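PDB 6OTU: glucose-6-phosphate isomerase from Chlamydia trachomatis D/UW-3/CX, which catalyses the reversible isomerisation of glucose 6-phosphate to fructose 6-phosphate. Local coordinates for residues Asn94-Phe99 and Gly488-Asp493; Ala125-His130 and Trp263-Gly268; Phe149-Gln154 and Asp178-Phe183; Ala334-Ser339 and Val401-Phe406. All blocks are in the same frame, centred on the assembly; numbering follows the deposited sequence.

Interaction 1: residues Asn94-Phe99 and Gly488-Asp493; sequences NRIEGF and GINSFD
An Asx turn headed by N490 receives N94 in a buried, polar contact between two loops. The turn lies in the connection between helix 466-487 and helix 495-511. N490 OD1 accepts from F492 N at 3.0 Å, with the donor well above the carbonyl plane of the amide. N490 ND2, on the other branch of the amide, donates to N94 OD1, also at 3.0 Å. This bond is nearly straight, 173° at the hydrogen, and N94 OD1 lies in the amide plane of N490. The two amide planes are turned 54° apart. With CG anti to the backbone N (chi1 177°), the N94 amide extends to N490 and D493. Its CB packs 4.0 Å from F492 CB. N94 OD1 also sits 3.6 Å from D493 CB. The apolar part of the contact includes I96 CD1, which rests on N490 CB at 3.8 Å.

Partners beyond the two loops fix the polar ends. N94 ND2 donates to E102. D493 forms a salt bridge with K359 through OD1, and OD2 accepts from N447 of the second subunit. R269, a residue of the glucose-6-phosphate pocket, donates to S491 O, which places the turn, by inference, in the second shell of that site. The side chain of D493 is about 8 Å from that of E355, the probable proton donor.

Each asparagine amide therefore uses its oxygen as acceptor and its nitrogen as donor. This defines which way round both amides lie and satisfies buried polar atoms that would be costly to leave without partners.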
loop_
_atom_site.group_PDB
_atom_site.type_symbol
_atom_site.label_atom_id
_atom_site.label_comp_id
_atom_site.label_asym_id
_atom_site.label_seq_id
_atom_site.Cartn_x
_atom_site.Cartn_y
_atom_site.Cartn_z
ATOM N N ASN A 94 16.950 3.952 -23.572
ATOM C CA ASN A 94 15.670 4.644 -23.423
ATOM C C ASN A 94 15.291 5.187 -24.797
ATOM O O ASN A 94 15.590 6.331 -25.135
ATOM C CB ASN A 94 15.796 5.740 -22.372
ATOM C CG ASN A 94 14.539 6.545 -22.205
ATOM O OD1 ASN A 94 13.498 6.216 -22.767
ATOM N ND2 ASN A 94 14.617 7.603 -21.399
ATOM N N ARG A 95 14.641 4.361 -25.614
ATOM C CA ARG A 95 14.213 4.847 -26.920
ATOM C C ARG A 95 13.206 3.888 -27.532
ATOM O O ARG A 95 13.174 2.699 -27.212
ATOM C CB ARG A 95 15.397 5.035 -27.869
ATOM C CG ARG A 95 16.047 3.751 -28.311
ATOM C CD ARG A 95 17.087 4.039 -29.395
ATOM N NE ARG A 95 16.521 4.674 -30.585
ATOM C CZ ARG A 95 16.537 4.125 -31.797
ATOM N NH1 ARG A 95 17.089 2.930 -31.972
ATOM N NH2 ARG A 95 16.005 4.773 -32.834
ATOM N N ILE A 96 12.392 4.429 -28.435
ATOM C CA ILE A 96 11.438 3.663 -29.226
ATOM C C ILE A 96 11.809 3.853 -30.693
ATOM O O ILE A 96 11.852 4.988 -31.187
ATOM C CB ILE A 96 9.986 4.105 -28.962
ATOM C CG1 ILE A 96 9.584 3.854 -27.501
ATOM C CG2 ILE A 96 9.034 3.397 -29.907
ATOM C CD1 ILE A 96 9.602 2.400 -27.098
ATOM N N GLU A 97 12.104 2.753 -31.385
ATOM C CA GLU A 97 12.518 2.851 -32.774
ATOM C C GLU A 97 11.308 3.138 -33.644
ATOM O O GLU A 97 10.210 2.630 -33.396
ATOM C CB GLU A 97 13.210 1.572 -33.235
ATOM N N GLY A 98 11.509 3.979 -34.649
ATOM C CA GLY A 98 10.470 4.318 -35.589
ATOM C C GLY A 98 9.662 5.547 -35.237
ATOM O O GLY A 98 8.889 6.021 -36.083
ATOM N N PHE A 99 9.822 6.083 -34.027
ATOM C CA PHE A 99 8.924 7.112 -33.525
ATOM C C PHE A 99 9.712 8.079 -32.657
ATOM O O PHE A 99 10.831 7.789 -32.224
ATOM C CB PHE A 99 7.746 6.481 -32.744
ATOM C CG PHE A 99 6.837 5.637 -33.610
ATOM C CD1 PHE A 99 5.853 6.239 -34.407
ATOM C CD2 PHE A 99 6.995 4.250 -33.666
ATOM C CE1 PHE A 99 5.024 5.475 -35.229
ATOM C CE2 PHE A 99 6.179 3.472 -34.498
ATOM C CZ PHE A 99 5.184 4.090 -35.282
ATOM N N GLY A 488 11.010 -6.989 -23.871
ATOM C CA GLY A 488 11.342 -6.156 -25.013
ATOM C C GLY A 488 10.649 -4.809 -25.037
ATOM O O GLY A 488 10.411 -4.265 -26.116
ATOM N N ILE A 489 10.324 -4.256 -23.876
ATOM C CA ILE A 489 9.664 -2.972 -23.777
ATOM C C ILE A 489 10.688 -1.936 -23.333
ATOM O O ILE A 489 11.815 -2.264 -22.974
ATOM C CB ILE A 489 8.462 -3.024 -22.796
ATOM C CG1 ILE A 489 8.970 -3.398 -21.397
ATOM C CG2 ILE A 489 7.437 -4.016 -23.279
ATOM C CD1 ILE A 489 7.933 -3.314 -20.285
ATOM N N ASN A 490 10.298 -0.661 -23.357
ATOM C CA ASN A 490 11.166 0.408 -22.862
ATOM C C ASN A 490 10.811 0.668 -21.402
ATOM O O ASN A 490 9.797 1.308 -21.090
ATOM C CB ASN A 490 11.051 1.667 -23.714
ATOM C CG ASN A 490 11.924 2.820 -23.188
ATOM O OD1 ASN A 490 12.738 2.631 -22.283
ATOM N ND2 ASN A 490 11.741 4.026 -23.755
ATOM N N SER A 491 11.658 0.168 -20.500
ATOM C CA SER A 491 11.409 0.326 -19.072
ATOM C C SER A 491 11.674 1.738 -18.564
ATOM O O SER A 491 11.420 1.993 -17.389
ATOM C CB SER A 491 12.284 -0.646 -18.266
ATOM O OG SER A 491 12.048 -2.003 -18.597
ATOM N N PHE A 492 12.200 2.657 -19.374
ATOM C CA PHE A 492 12.849 3.824 -18.803
ATOM C C PHE A 492 12.218 5.150 -19.190
ATOM O O PHE A 492 12.758 6.198 -18.814
ATOM C CB PHE A 492 14.347 3.806 -19.163
ATOM C CG PHE A 492 15.015 2.503 -18.821
ATOM C CD1 PHE A 492 15.195 2.127 -17.483
ATOM C CD2 PHE A 492 15.412 1.625 -19.825
ATOM C CE1 PHE A 492 15.790 0.906 -17.155
ATOM C CE2 PHE A 492 16.000 0.392 -19.506
ATOM C CZ PHE A 492 16.189 0.031 -18.170
ATOM N N ASP A 493 11.091 5.152 -19.893
ATOM C CA ASP A 493 10.305 6.372 -20.044
ATOM C C ASP A 493 8.952 6.198 -19.348
ATOM O O ASP A 493 8.695 5.197 -18.661
ATOM C CB ASP A 493 10.170 6.768 -21.526
ATOM C CG ASP A 493 9.460 5.716 -22.362
ATOM O OD1 ASP A 493 9.135 4.624 -21.820
ATOM O OD2 ASP A 493 9.242 5.993 -23.569
#

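Interaction 2: residues Ala125-His130 and Trp263-Gly268; sequences AAIARH and WDSIGG. With G6Q (glucose-6-phosphate), chain E.
The type I turn W263-I266 faces one side of helix 122-148, with the CA atoms of I127 and W263 7.8 Å apart as the nearest pair. No hydrogen bond crosses the gap, and the contact rests on side chains. I127 enters it with its CD1 methyl. The end of the chain turns toward the loop (chi2 -77°), and CD1 reaches W263 CB and S265 OG, each at 3.6 Å. The same methyl also lies close to W263 CG, obliquely to the indole. The second branch of I127 has its own partner: CG2 meets I266 CD1 tip to tip at 4.0 Å.

Three residues further along the helix, H130 CB presses on the benzene part of the indole, 3.3 Å from W263 CZ2. The imidazole and the five-membered ring of W263 lie at 28° to each other but are slid apart, so they barely overlap. W263 NE1 is turned to Q246, to which it donates.

The loop follows strand 258-262, an outermost strand of the five-stranded parallel sheet in this SIS-type alpha/beta fold, and it runs on to the substrate. K211 NZ donates to both D264 O and I266 O, while K211 N bonds to the bound glucose 6-phosphate. At the far end of the loop, G268 N comes 3.4 Å from O1 of the sugar. On the helix side, I127 also packs on L107 and A110.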
loop_
_atom_site.group_PDB
_atom_site.type_symbol
_atom_site.label_atom_id
_atom_site.label_comp_id
_atom_site.label_asym_id
_atom_site.label_seq_id
_atom_site.Cartn_x
_atom_site.Cartn_y
_atom_site.Cartn_z
ATOM N N ALA A 125 31.149 6.987 -18.158
ATOM C CA ALA A 125 32.284 7.519 -17.411
ATOM C C ALA A 125 32.024 8.947 -16.949
ATOM O O ALA A 125 32.438 9.333 -15.849
ATOM C CB ALA A 125 33.554 7.467 -18.261
ATOM N N ALA A 126 31.367 9.756 -17.783
ATOM C CA ALA A 126 31.095 11.137 -17.391
ATOM C C ALA A 126 30.149 11.182 -16.202
ATOM O O ALA A 126 30.360 11.958 -15.262
ATOM C CB ALA A 126 30.526 11.927 -18.573
ATOM N N ILE A 127 29.110 10.343 -16.217
ATOM C CA ILE A 127 28.184 10.290 -15.087
ATOM C C ILE A 127 28.906 9.811 -13.834
ATOM O O ILE A 127 28.637 10.283 -12.722
ATOM C CB ILE A 127 26.976 9.386 -15.414
ATOM C CG1 ILE A 127 26.124 9.978 -16.545
ATOM C CG2 ILE A 127 26.155 9.096 -14.138
ATOM C CD1 ILE A 127 25.230 11.133 -16.131
ATOM N N ALA A 128 29.819 8.854 -13.985
ATOM C CA ALA A 128 30.512 8.346 -12.809
ATOM C C ALA A 128 31.402 9.420 -12.195
ATOM O O ALA A 128 31.420 9.588 -10.970
ATOM C CB ALA A 128 31.327 7.097 -13.155
ATOM N N ARG A 129 32.138 10.171 -13.018
ATOM C CA ARG A 129 33.013 11.147 -12.394
ATOM C C ARG A 129 32.234 12.339 -11.868
ATOM O O ARG A 129 32.610 12.906 -10.839
ATOM C CB ARG A 129 34.123 11.628 -13.330
ATOM C CG ARG A 129 35.291 12.080 -12.462
ATOM C CD ARG A 129 36.254 13.077 -13.060
ATOM N NE ARG A 129 36.385 12.952 -14.498
ATOM C CZ ARG A 129 35.882 13.824 -15.355
ATOM N NH1 ARG A 129 36.061 13.640 -16.648
ATOM N NH2 ARG A 129 35.208 14.881 -14.918
ATOM N N HIS A 130 31.133 12.712 -12.517
ATOM C CA HIS A 130 30.336 13.803 -11.966
ATOM C C HIS A 130 29.664 13.398 -10.661
ATOM O O HIS A 130 29.560 14.211 -9.735
ATOM C CB HIS A 130 29.324 14.277 -12.995
ATOM C CG HIS A 130 29.957 14.972 -14.153
ATOM N ND1 HIS A 130 29.538 14.791 -15.453
ATOM C CD2 HIS A 130 31.009 15.820 -14.208
ATOM C CE1 HIS A 130 30.296 15.512 -16.259
ATOM N NE2 HIS A 130 31.196 16.147 -15.527
ATOM N N TRP A 263 21.395 14.064 -13.697
ATOM C CA TRP A 263 21.478 14.293 -15.140
ATOM C C TRP A 263 20.304 13.607 -15.829
ATOM O O TRP A 263 19.528 12.878 -15.202
ATOM C CB TRP A 263 22.845 13.825 -15.683
ATOM C CG TRP A 263 23.939 14.527 -14.934
ATOM C CD1 TRP A 263 24.518 15.721 -15.259
ATOM C CD2 TRP A 263 24.508 14.136 -13.679
ATOM N NE1 TRP A 263 25.429 16.080 -14.296
ATOM C CE2 TRP A 263 25.442 15.123 -13.317
ATOM C CE3 TRP A 263 24.320 13.042 -12.827
ATOM C CZ2 TRP A 263 26.190 15.045 -12.147
ATOM C CZ3 TRP A 263 25.062 12.972 -11.660
ATOM C CH2 TRP A 263 25.985 13.964 -11.333
ATOM N N ASP A 264 20.178 13.847 -17.139
ATOM C CA ASP A 264 18.996 13.411 -17.887
ATOM C C ASP A 264 18.876 11.893 -17.970
ATOM O O ASP A 264 17.758 11.364 -18.010
ATOM C CB ASP A 264 19.010 14.009 -19.291
ATOM C CG ASP A 264 18.358 15.374 -19.332
ATOM O OD1 ASP A 264 17.853 15.804 -18.272
ATOM O OD2 ASP A 264 18.358 16.020 -20.400
ATOM N N SER A 265 20.001 11.185 -17.986
ATOM C CA SER A 265 20.033 9.733 -18.058
ATOM C C SER A 265 19.819 9.053 -16.706
ATOM O O SER A 265 20.016 7.834 -16.613
ATOM C CB SER A 265 21.369 9.296 -18.620
ATOM O OG SER A 265 22.377 9.801 -17.780
ATOM N N ILE A 266 19.483 9.814 -15.666
ATOM C CA ILE A 266 19.197 9.288 -14.338
ATOM C C ILE A 266 17.680 9.324 -14.179
ATOM O O ILE A 266 17.105 10.383 -13.910
ATOM C CB ILE A 266 19.888 10.092 -13.230
ATOM C CG1 ILE A 266 21.397 10.232 -13.467
ATOM C CG2 ILE A 266 19.592 9.475 -11.848
ATOM C CD1 ILE A 266 22.135 8.906 -13.757
ATOM N N GLY A 267 17.025 8.177 -14.357
ATOM C CA GLY A 267 15.574 8.132 -14.206
ATOM C C GLY A 267 15.150 8.401 -12.768
ATOM O O GLY A 267 15.784 7.941 -11.812
ATOM N N GLY A 268 14.053 9.159 -12.625
ATOM C CA GLY A 268 13.571 9.535 -11.298
ATOM C C GLY A 268 13.366 8.354 -10.368
ATOM O O GLY A 268 13.809 8.370 -9.217
HETATM C C1 G6Q E . 10.075 9.029 -12.222
HETATM C C2 G6Q E . 8.852 9.750 -12.796
HETATM C C3 G6Q E . 8.157 10.673 -11.801
HETATM C C4 G6Q E . 8.960 11.932 -11.454
HETATM C C5 G6Q E . 8.088 12.971 -10.748
HETATM C C6 G6Q E . 8.888 14.142 -10.231
HETATM O O1 G6Q E . 10.771 8.398 -12.945
HETATM O O2 G6Q E . 9.200 10.488 -13.961
HETATM O O3 G6Q E . 7.864 9.957 -10.599
HETATM O O4 G6Q E . 10.056 11.599 -10.606
HETATM O O5 G6Q E . 7.070 13.413 -11.651
HETATM O O6 G6Q E . 9.607 14.720 -11.355
HETATM P P G6Q E . 10.720 15.862 -11.088
HETATM O O1P G6Q E . 11.815 15.215 -10.258
HETATM O O2P G6Q E . 11.193 16.253 -12.483
HETATM O O3P G6Q E . 10.024 16.995 -10.361
#

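Interaction 3: residues Phe149-Gln154 and Asp178-Phe183; sequences FSTLVQ and DKRIFF
K179 reaches back over the start of the neighbouring strand, from S150 to F149. Its CB lies 3.8 Å from S150 O. The chain bends at chi2 (-47°), which brings CD to 3.7 Å from the same oxygen. CE then passes to F149 O at 3.5 Å. NZ ends on that carbonyl with a 2.7 Å hydrogen bond, tilted 18° from the carbonyl plane. NZ also donates to R146 O, so the ammonium grips two carbonyls near the end of helix 122-148.

Beyond this, T151-Q154 and R180-F183 run parallel. They are the two strands of a beta-alpha-beta unit whose crossover is helix 162-172. R180 N and F182 N donate to S150 O and L152 O, and L152 N and Q154 N donate to R180 O and F182 O.

On the face with L152 and Q154, L152 CB meets I181 CD1 at 3.7 Å, and Q154 CB lies obliquely to the F183 ring, 3.7 Å from CD2. On the other face, T151 extends alongside R180. T151 CG2 touches the edge of the F182 ring at CE1, 4.0 Å away. F182 CZ sits over one face of the R180 guanidinium, offset toward its rim. R180 NH1 donates to E198 O.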
loop_
_atom_site.group_PDB
_atom_site.type_symbol
_atom_site.label_atom_id
_atom_site.label_comp_id
_atom_site.label_asym_id
_atom_site.label_seq_id
_atom_site.Cartn_x
_atom_site.Cartn_y
_atom_site.Cartn_z
ATOM N N PHE A 149 21.652 22.736 11.300
ATOM C CA PHE A 149 20.235 22.395 11.204
ATOM C C PHE A 149 19.921 21.085 11.918
ATOM O O PHE A 149 20.682 20.114 11.835
ATOM C CB PHE A 149 19.789 22.273 9.751
ATOM C CG PHE A 149 20.181 23.445 8.891
ATOM C CD1 PHE A 149 19.385 24.579 8.835
ATOM C CD2 PHE A 149 21.334 23.405 8.130
ATOM C CE1 PHE A 149 19.740 25.656 8.027
ATOM C CE2 PHE A 149 21.692 24.480 7.327
ATOM C CZ PHE A 149 20.900 25.602 7.275
ATOM N N SER A 150 18.779 21.060 12.601
ATOM C CA SER A 150 18.248 19.859 13.222
ATOM C C SER A 150 17.207 19.157 12.362
ATOM O O SER A 150 16.881 17.999 12.635
ATOM C CB SER A 150 17.624 20.231 14.572
ATOM O OG SER A 150 16.577 21.163 14.356
ATOM N N THR A 151 16.710 19.814 11.318
ATOM C CA THR A 151 15.498 19.420 10.611
ATOM C C THR A 151 15.692 19.555 9.109
ATOM O O THR A 151 16.132 20.605 8.635
ATOM C CB THR A 151 14.333 20.304 11.065
ATOM O OG1 THR A 151 14.197 20.190 12.487
ATOM C CG2 THR A 151 13.038 19.903 10.385
ATOM N N LEU A 152 15.342 18.513 8.358
ATOM C CA LEU A 152 15.384 18.557 6.901
ATOM C C LEU A 152 13.999 18.238 6.346
ATOM O O LEU A 152 13.357 17.272 6.781
ATOM C CB LEU A 152 16.432 17.576 6.339
ATOM C CG LEU A 152 16.689 17.670 4.825
ATOM C CD1 LEU A 152 18.132 17.402 4.510
ATOM C CD2 LEU A 152 15.796 16.731 4.012
ATOM N N VAL A 153 13.550 19.035 5.373
ATOM C CA VAL A 153 12.254 18.849 4.713
ATOM C C VAL A 153 12.496 18.644 3.225
ATOM O O VAL A 153 12.933 19.566 2.529
ATOM C CB VAL A 153 11.311 20.035 4.939
ATOM C CG1 VAL A 153 10.015 19.826 4.157
ATOM C CG2 VAL A 153 11.031 20.217 6.431
ATOM N N GLN A 154 12.216 17.448 2.728
ATOM C CA GLN A 154 12.370 17.175 1.307
ATOM C C GLN A 154 11.060 17.486 0.601
ATOM O O GLN A 154 10.036 16.856 0.879
ATOM C CB GLN A 154 12.776 15.726 1.056
ATOM C CG GLN A 154 12.994 15.406 -0.407
ATOM C CD GLN A 154 14.243 14.570 -0.664
ATOM O OE1 GLN A 154 15.275 14.732 0.005
ATOM N NE2 GLN A 154 14.159 13.681 -1.653
ATOM N N ASP A 178 19.910 12.484 15.475
ATOM C CA ASP A 178 18.937 13.362 16.124
ATOM C C ASP A 178 18.231 14.286 15.130
ATOM O O ASP A 178 17.499 15.188 15.545
ATOM C CB ASP A 178 19.612 14.185 17.232
ATOM C CG ASP A 178 20.842 14.969 16.741
ATOM O OD1 ASP A 178 21.336 14.722 15.614
ATOM O OD2 ASP A 178 21.320 15.843 17.499
ATOM N N LYS A 179 18.438 14.081 13.828
ATOM C CA LYS A 179 17.780 14.894 12.813
ATOM C C LYS A 179 16.318 14.510 12.683
ATOM O O LYS A 179 15.955 13.331 12.760
ATOM C CB LYS A 179 18.465 14.727 11.458
ATOM C CG LYS A 179 19.941 15.061 11.474
ATOM C CD LYS A 179 20.192 16.386 12.193
ATOM C CE LYS A 179 21.685 16.742 12.153
ATOM N NZ LYS A 179 22.005 18.030 12.847
ATOM N N ARG A 180 15.477 15.513 12.478
ATOM C CA ARG A 180 14.079 15.300 12.160
ATOM C C ARG A 180 13.871 15.513 10.666
ATOM O O ARG A 180 14.324 16.522 10.107
ATOM C CB ARG A 180 13.201 16.245 12.973
ATOM C CG ARG A 180 13.591 16.351 14.438
ATOM C CD ARG A 180 12.793 17.472 15.089
ATOM N NE ARG A 180 11.388 17.114 15.293
ATOM C CZ ARG A 180 10.366 17.954 15.140
ATOM N NH1 ARG A 180 10.585 19.211 14.766
ATOM N NH2 ARG A 180 9.122 17.540 15.369
ATOM N N ILE A 181 13.188 14.559 10.025
ATOM C CA ILE A 181 13.145 14.443 8.572
ATOM C C ILE A 181 11.691 14.346 8.132
ATOM O O ILE A 181 10.935 13.512 8.643
ATOM C CB ILE A 181 13.954 13.227 8.074
ATOM C CG1 ILE A 181 15.361 13.220 8.697
ATOM C CG2 ILE A 181 14.033 13.198 6.556
ATOM C CD1 ILE A 181 16.246 14.345 8.225
ATOM N N PHE A 182 11.303 15.200 7.187
ATOM C CA PHE A 182 9.941 15.242 6.674
ATOM C C PHE A 182 9.963 15.237 5.154
ATOM O O PHE A 182 10.940 15.656 4.519
ATOM C CB PHE A 182 9.186 16.489 7.176
ATOM C CG PHE A 182 9.101 16.581 8.671
ATOM C CD1 PHE A 182 10.110 17.195 9.399
ATOM C CD2 PHE A 182 8.022 16.030 9.351
ATOM C CE1 PHE A 182 10.042 17.257 10.779
ATOM C CE2 PHE A 182 7.941 16.093 10.734
ATOM C CZ PHE A 182 8.951 16.709 11.451
ATOM N N PHE A 183 8.861 14.766 4.573
ATOM C CA PHE A 183 8.673 14.773 3.127
ATOM C C PHE A 183 7.372 15.480 2.812
ATOM O O PHE A 183 6.316 15.089 3.313
ATOM C CB PHE A 183 8.663 13.357 2.544
ATOM C CG PHE A 183 9.918 12.600 2.813
ATOM C CD1 PHE A 183 10.088 11.925 4.010
ATOM C CD2 PHE A 183 10.947 12.580 1.878
ATOM C CE1 PHE A 183 11.263 11.232 4.263
ATOM C CE2 PHE A 183 12.120 11.878 2.126
ATOM C CZ PHE A 183 12.274 11.203 3.323
HETATM O O HOH W 1 12.081 21.447 13.983
#

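Interaction 4: residues Ala334-Ser339 and Val401-Phe406; sequences AVIPYS and VEFIGF
Y338 and F403 run alongside each other in the same direction, with Y338 CE1 3.7 Å from F403 CD1. Their rings are oblique, 62° between planes. F403 CD1 also meets I336 CB at 3.9 Å. V401 CG1 sits over the centre of one face of the F403 ring, and it touches I336 CG1 at 3.8 Å. On the opposite face of the sheet, which carries V335, E402 and I404, V335 CG1 packs on I404 CD1, and V335 CG2 lies 3.6 Å from E402 OE1. Further along, S339 OG approaches F406 CE2 at 3.4 Å.

The backbones hold these side chains in line. E402 N and I404 N donate to A334 O and I336 O. I336 N donates to E402 O, and Y338 N to I404 O at 2.6 Å. Y338 is the centre of an inverse gamma turn, closed by a weak bond from S339 N to P337 O.

Outside the pair, E402 OE2 forms a salt bridge with K479, while OE1 bonds to Y476. L430 of helix 422-439 packs against both Y338 and F403. Y338 OH bonds to Q385, next to H386, a probable active-site residue. Parallel strands inside a mixed sheet, with helices packed on both faces, are characteristic of the alpha/beta sandwich subdomains of phosphoglucose isomerases.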
loop_
_atom_site.group_PDB
_atom_site.type_symbol
_atom_site.label_atom_id
_atom_site.label_comp_id
_atom_site.label_asym_id
_atom_site.label_seq_id
_atom_site.Cartn_x
_atom_site.Cartn_y
_atom_site.Cartn_z
ATOM N N ALA A 334 2.699 -9.666 -4.485
ATOM C CA ALA A 334 2.760 -9.054 -3.161
ATOM C C ALA A 334 4.185 -9.116 -2.621
ATOM O O ALA A 334 4.763 -10.207 -2.492
ATOM C CB ALA A 334 1.816 -9.754 -2.185
ATOM N N VAL A 335 4.734 -7.963 -2.273
ATOM C CA VAL A 335 6.034 -7.876 -1.616
ATOM C C VAL A 335 5.791 -7.715 -0.119
ATOM O O VAL A 335 5.145 -6.752 0.310
ATOM C CB VAL A 335 6.875 -6.718 -2.185
ATOM C CG1 VAL A 335 8.302 -6.796 -1.680
ATOM C CG2 VAL A 335 6.846 -6.727 -3.734
ATOM N N ILE A 336 6.302 -8.652 0.679
ATOM C CA ILE A 336 5.954 -8.735 2.099
ATOM C C ILE A 336 7.205 -8.645 2.966
ATOM O O ILE A 336 7.813 -9.676 3.277
ATOM C CB ILE A 336 5.185 -10.034 2.409
ATOM C CG1 ILE A 336 3.943 -10.171 1.511
ATOM C CG2 ILE A 336 4.823 -10.115 3.890
ATOM C CD1 ILE A 336 2.888 -9.064 1.708
ATOM N N PRO A 337 7.636 -7.451 3.373
ATOM C CA PRO A 337 8.837 -7.354 4.234
ATOM C C PRO A 337 8.505 -7.611 5.709
ATOM O O PRO A 337 7.592 -7.003 6.279
ATOM C CB PRO A 337 9.338 -5.915 4.004
ATOM C CG PRO A 337 8.352 -5.281 2.934
ATOM C CD PRO A 337 7.117 -6.136 2.943
ATOM N N TYR A 338 9.239 -8.541 6.327
ATOM C CA TYR A 338 9.125 -8.782 7.771
ATOM C C TYR A 338 10.129 -7.878 8.478
ATOM O O TYR A 338 11.124 -8.314 9.052
ATOM C CB TYR A 338 9.340 -10.257 8.108
ATOM C CG TYR A 338 8.074 -11.086 7.932
ATOM C CD1 TYR A 338 7.489 -11.209 6.677
ATOM C CD2 TYR A 338 7.452 -11.720 9.018
ATOM C CE1 TYR A 338 6.345 -11.941 6.494
ATOM C CE2 TYR A 338 6.281 -12.459 8.841
ATOM C CZ TYR A 338 5.732 -12.566 7.570
ATOM O OH TYR A 338 4.564 -13.280 7.336
ATOM N N SER A 339 9.842 -6.578 8.402
ATOM C CA SER A 339 10.839 -5.545 8.673
ATOM C C SER A 339 10.198 -4.179 8.831
ATOM O O SER A 339 9.734 -3.599 7.844
ATOM C CB SER A 339 11.877 -5.488 7.545
ATOM O OG SER A 339 12.932 -4.594 7.866
ATOM N N VAL A 401 3.980 -14.287 -3.798
ATOM C CA VAL A 401 4.527 -13.459 -2.727
ATOM C C VAL A 401 6.049 -13.448 -2.801
ATOM O O VAL A 401 6.682 -14.479 -3.052
ATOM C CB VAL A 401 4.066 -13.943 -1.330
ATOM C CG1 VAL A 401 4.948 -13.360 -0.216
ATOM C CG2 VAL A 401 2.639 -13.563 -1.086
ATOM N N GLU A 402 6.626 -12.282 -2.556
ATOM C CA GLU A 402 8.049 -12.101 -2.321
ATOM C C GLU A 402 8.231 -11.718 -0.852
ATOM O O GLU A 402 7.965 -10.578 -0.462
ATOM C CB GLU A 402 8.626 -11.041 -3.261
ATOM C CG GLU A 402 8.524 -11.412 -4.751
ATOM C CD GLU A 402 9.041 -10.322 -5.691
ATOM O OE1 GLU A 402 9.015 -9.125 -5.332
ATOM O OE2 GLU A 402 9.484 -10.669 -6.802
ATOM N N PHE A 403 8.686 -12.670 -0.041
ATOM C CA PHE A 403 8.962 -12.405 1.369
ATOM C C PHE A 403 10.339 -11.792 1.517
ATOM O O PHE A 403 11.305 -12.252 0.893
ATOM C CB PHE A 403 8.918 -13.696 2.202
ATOM C CG PHE A 403 7.545 -14.244 2.414
ATOM C CD1 PHE A 403 6.630 -13.576 3.221
ATOM C CD2 PHE A 403 7.153 -15.420 1.788
ATOM C CE1 PHE A 403 5.343 -14.077 3.411
ATOM C CE2 PHE A 403 5.870 -15.938 1.986
ATOM C CZ PHE A 403 4.965 -15.261 2.802
ATOM N N ILE A 404 10.448 -10.785 2.376
ATOM C CA ILE A 404 11.747 -10.217 2.712
ATOM C C ILE A 404 11.919 -10.245 4.219
ATOM O O ILE A 404 11.065 -9.730 4.947
ATOM C CB ILE A 404 11.905 -8.778 2.183
ATOM C CG1 ILE A 404 11.512 -8.718 0.704
ATOM C CG2 ILE A 404 13.334 -8.291 2.435
ATOM C CD1 ILE A 404 11.858 -7.409 0.002
ATOM N N GLY A 405 13.036 -10.809 4.686
ATOM C CA GLY A 405 13.267 -10.927 6.109
ATOM C C GLY A 405 14.722 -10.826 6.513
ATOM O O GLY A 405 15.643 -10.824 5.683
ATOM N N PHE A 406 14.918 -10.740 7.829
ATOM C CA PHE A 406 16.246 -10.605 8.409
ATOM C C PHE A 406 16.355 -11.490 9.639
ATOM O O PHE A 406 15.353 -11.793 10.308
ATOM C CB PHE A 406 16.557 -9.139 8.751
ATOM C CG PHE A 406 16.347 -8.219 7.591
ATOM C CD1 PHE A 406 17.356 -8.016 6.667
ATOM C CD2 PHE A 406 15.111 -7.619 7.376
ATOM C CE1 PHE A 406 17.163 -7.194 5.558
ATOM C CE2 PHE A 406 14.909 -6.789 6.276
ATOM C CZ PHE A 406 15.944 -6.582 5.361
HETATM O O HOH W 2 12.445 -11.014 9.519
#

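Overall arrangement
Interactions 3 and 4 belong to the two large sheets of the chain, with centres 28 Å apart. Interaction 2 adjoins the sheet of interaction 3: helix 122-148 leads directly into strand 151-155, and loop 263-268 follows strand 258-262, the edge strand opposite 180-184. Interactions 1 and 2 are about 6 Å apart at their nearest atoms. Both lie by the substrate: interaction 2 reaches it through G268, and D493 of interaction 1 is about 8 Å from it. Interaction 4 is more remote, with the Y338 side chain about 13 Å from a bound sugar. Yet Y338 is about 8 Å from H386, whose counterpart in the second subunit bonds the sugar beside G268 through its O.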